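Local atomic coordinates of metallo-mystery pair system four-Cys motif protein (Methylosinus trichosporium OB3b, PDB entry 7L6G), a protein that binds copper, in a site that depends on a kynurenine formed from tryptophan, and also carries a bound calcium ion. Residues Ala201-Pro207 and Ala273-Ser277. Numbering follows the deposited sequence.
Sequences AHENRFP and AGKPS. With EDO (1,2-ethanediol), chain B.
Residues 201-207 and 273-276 run 8° apart in the same direction, with His202 CA 4.0 Å from Gly274 CA and Phe206 CA 5.7 Å from Pro276 CA. One direct hydrogen bond joins the backbones, Asn204 N to Gly274 O (2.9 Å), extended by two waters: one links Ala201 O and Glu203 N (each 3.1 Å) and Ala273 O (2.7 Å), the other Arg205 O (2.5 Å) and Gly274 O (3.1 Å). Gly274 makes a left-handed turn (83/16) where a CB would clash with His202 CA. The irregular loop 273-277, following helix 252-259, lines the connection from a classic beta bulge, Ala201 and His202 opposite Thr186, into strand 206-210. Asn204 has left-handed helical backbone angles (63/22), its ND2 hydrogen-bonded to Gly184 O. Pro276 CG meets Phe206 CB (3.7 Å) and Pro207 CD (3.6 Å); Ala273 CB lies 3.7 Å from His202 CD2. Arg205 NH2 salt-bridges Glu203 OE1 (3.2 Å) and NH1 donates to Ala117 O; His202 hydrogen-bonds Thr186 OG1 through ND1 and ethanediol O1 through NE2 (3.0 Å).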
ATOM      1  N   ALA E 201     -20.248  21.343   6.855  1.00 55.25           N
ATOM      2  CA  ALA E 201     -21.700  21.220   6.845  1.00 60.08           C
ATOM      3  C   ALA E 201     -22.152  19.772   6.990  1.00 59.96           C
ATOM      4  O   ALA E 201     -23.189  19.511   7.609  1.00 64.66           O
ATOM      5  CB  ALA E 201     -22.273  21.826   5.564  1.00 60.58           C
ATOM      6  N   HIS E 202     -21.399  18.825   6.435  1.00 51.01           N
ATOM      7  CA  HIS E 202     -21.778  17.412   6.424  1.00 44.85           C
ATOM      8  C   HIS E 202     -20.666  16.609   7.092  1.00 53.44           C
ATOM      9  O   HIS E 202     -19.619  16.363   6.487  1.00 62.29           O
ATOM     10  CB  HIS E 202     -22.040  16.938   4.999  1.00 50.05           C
ATOM     11  CG  HIS E 202     -22.762  17.943   4.154  1.00 62.93           C
ATOM     12  ND1 HIS E 202     -22.371  18.256   2.870  1.00 66.37           N
ATOM     13  CD2 HIS E 202     -23.848  18.708   4.413  1.00 65.90           C
ATOM     14  CE1 HIS E 202     -23.186  19.170   2.374  1.00 66.95           C
ATOM     15  NE2 HIS E 202     -24.090  19.462   3.291  1.00 64.93           N
ATOM     16  N   GLU E 203     -20.902  16.191   8.339  1.00 53.09           N
ATOM     17  CA  GLU E 203     -19.859  15.520   9.110  1.00 53.16           C
ATOM     18  C   GLU E 203     -19.599  14.109   8.592  1.00 48.32           C
ATOM     19  O   GLU E 203     -18.442  13.679   8.510  1.00 49.11           O
ATOM     20  CB  GLU E 203     -20.242  15.491  10.589  1.00 58.34           C
ATOM     21  CG  GLU E 203     -20.464  16.869  11.196  1.00 66.50           C
ATOM     22  CD  GLU E 203     -20.848  16.812  12.663  1.00 77.54           C
ATOM     23  OE1 GLU E 203     -20.384  15.889  13.366  1.00 79.27           O
ATOM     24  OE2 GLU E 203     -21.614  17.690  13.112  1.00 78.48           O
ATOM     25  N   ASN E 204     -20.658  13.373   8.257  1.00 47.65           N
ATOM     26  CA  ASN E 204     -20.578  12.028   7.683  1.00 46.03           C
ATOM     27  C   ASN E 204     -19.935  11.016   8.628  1.00 38.44           C
ATOM     28  O   ASN E 204     -19.431   9.980   8.181  1.00 38.19           O
ATOM     29  CB  ASN E 204     -19.843  12.040   6.338  1.00 45.08           C
ATOM     30  CG  ASN E 204     -20.625  12.757   5.256  1.00 45.53           C
ATOM     31  OD1 ASN E 204     -21.855  12.767   5.271  1.00 47.70           O
ATOM     32  ND2 ASN E 204     -19.916  13.361   4.310  1.00 42.83           N
ATOM     33  N   ARG E 205     -19.934  11.295   9.927  1.00 39.72           N
ATOM     34  CA  ARG E 205     -19.638  10.286  10.932  1.00 36.99           C
ATOM     35  C   ARG E 205     -20.948   9.689  11.429  1.00 41.81           C
ATOM     36  O   ARG E 205     -22.000  10.331  11.371  1.00 44.95           O
ATOM     37  CB  ARG E 205     -18.853  10.886  12.102  1.00 40.44           C
ATOM     38  CG  ARG E 205     -17.440  11.331  11.753  1.00 34.09           C
ATOM     39  CD  ARG E 205     -16.795  12.090  12.905  1.00 36.23           C
ATOM     40  NE  ARG E 205     -17.324  13.446  13.033  1.00 46.68           N
ATOM     41  CZ  ARG E 205     -16.757  14.523  12.499  1.00 46.35           C
ATOM     42  NH1 ARG E 205     -15.638  14.406  11.796  1.00 51.74           N
ATOM     43  NH2 ARG E 205     -17.309  15.717  12.666  1.00 46.82           N
ATOM     44  N   PHE E 206     -20.886   8.450  11.909  1.00 36.35           N
ATOM     45  CA  PHE E 206     -22.103   7.822  12.403  1.00 40.81           C
ATOM     46  C   PHE E 206     -21.766   6.822  13.495  1.00 41.53           C
ATOM     47  O   PHE E 206     -20.705   6.188  13.452  1.00 36.04           O
ATOM     48  CB  PHE E 206     -22.894   7.134  11.278  1.00 37.65           C
ATOM     49  CG  PHE E 206     -22.091   6.158  10.461  1.00 38.17           C
ATOM     50  CD1 PHE E 206     -21.385   6.583   9.347  1.00 35.85           C
ATOM     51  CD2 PHE E 206     -22.071   4.811  10.788  1.00 42.50           C
ATOM     52  CE1 PHE E 206     -20.657   5.684   8.585  1.00 34.01           C
ATOM     53  CE2 PHE E 206     -21.346   3.909  10.030  1.00 35.89           C
ATOM     54  CZ  PHE E 206     -20.638   4.346   8.927  1.00 33.36           C
ATOM     55  N   PRO E 207     -22.637   6.670  14.488  1.00 34.93           N
ATOM     56  CA  PRO E 207     -22.418   5.662  15.526  1.00 36.51           C
ATOM     57  C   PRO E 207     -22.930   4.293  15.103  1.00 41.98           C
ATOM     58  O   PRO E 207     -23.751   4.151  14.195  1.00 40.61           O
ATOM     59  CB  PRO E 207     -23.223   6.205  16.710  1.00 36.03           C
ATOM     60  CG  PRO E 207     -24.345   6.952  16.064  1.00 34.67           C
ATOM     61  CD  PRO E 207     -23.778   7.549  14.799  1.00 30.42           C
ATOM     62  N   ALA E 273     -28.421  16.511   6.304  1.00 53.90           N
ATOM     63  CA  ALA E 273     -27.376  16.057   5.396  1.00 51.79           C
ATOM     64  C   ALA E 273     -26.092  15.786   6.169  1.00 54.37           C
ATOM     65  O   ALA E 273     -25.643  16.617   6.963  1.00 57.71           O
ATOM     66  CB  ALA E 273     -27.131  17.100   4.307  1.00 51.51           C
ATOM     67  N   GLY E 274     -25.510  14.610   5.945  1.00 51.09           N
ATOM     68  CA  GLY E 274     -24.280  14.250   6.619  1.00 51.03           C
ATOM     69  C   GLY E 274     -24.449  13.689   8.011  1.00 42.15           C
ATOM     70  O   GLY E 274     -23.475  13.640   8.768  1.00 38.57           O
ATOM     71  N   LYS E 275     -25.650  13.263   8.373  1.00 39.95           N
ATOM     72  CA  LYS E 275     -25.949  12.710   9.683  1.00 40.86           C
ATOM     73  C   LYS E 275     -26.668  11.382   9.511  1.00 42.93           C
ATOM     74  O   LYS E 275     -27.230  11.106   8.446  1.00 47.91           O
ATOM     75  CB  LYS E 275     -26.803  13.686  10.507  1.00 44.97           C
ATOM     76  CG  LYS E 275     -25.993  14.816  11.132  1.00 51.24           C
ATOM     77  CD  LYS E 275     -26.808  15.602  12.143  1.00 70.80           C
ATOM     78  CE  LYS E 275     -27.946  16.351  11.471  1.00 77.79           C
ATOM     79  NZ  LYS E 275     -28.874  16.956  12.465  1.00 80.27           N
ATOM     80  N   PRO E 276     -26.649  10.524  10.533  1.00 44.12           N
ATOM     81  CA  PRO E 276     -27.250   9.191  10.383  1.00 45.70           C
ATOM     82  C   PRO E 276     -28.755   9.254  10.162  1.00 48.38           C
ATOM     83  O   PRO E 276     -29.465  10.043  10.790  1.00 57.72           O
ATOM     84  CB  PRO E 276     -26.913   8.497  11.708  1.00 48.88           C
ATOM     85  CG  PRO E 276     -25.736   9.242  12.243  1.00 40.38           C
ATOM     86  CD  PRO E 276     -25.928  10.660  11.812  1.00 43.68           C
ATOM     87  N   SER E 277     -29.237   8.399   9.254  1.00 47.57           N
ATOM     88  CA  SER E 277     -30.667   8.280   8.993  1.00 54.66           C
ATOM     89  C   SER E 277     -31.380   7.411  10.024  1.00 51.41           C
ATOM     90  O   SER E 277     -32.597   7.543  10.192  1.00 53.90           O
ATOM     91  CB  SER E 277     -30.901   7.715   7.590  1.00 58.11           C
ATOM     92  OG  SER E 277     -30.456   6.372   7.500  1.00 65.34           O
TER
HETATM   93  C1  EDO B 408     -27.249  21.078   3.249  1.00 66.70           C
HETATM   94  O1  EDO B 408     -26.226  21.321   4.220  1.00 60.64           O
HETATM   95  C2  EDO B 408     -26.615  20.878   1.877  1.00 69.80           C
HETATM   96  O2  EDO B 408     -25.675  21.930   1.629  1.00 73.95           O
HETATM   97  O   HOH W   1     -23.897  16.881   8.991  1.00 46.98           O
HETATM   98  O   HOH W   2     -22.510  12.803  11.577  1.00 51.35           O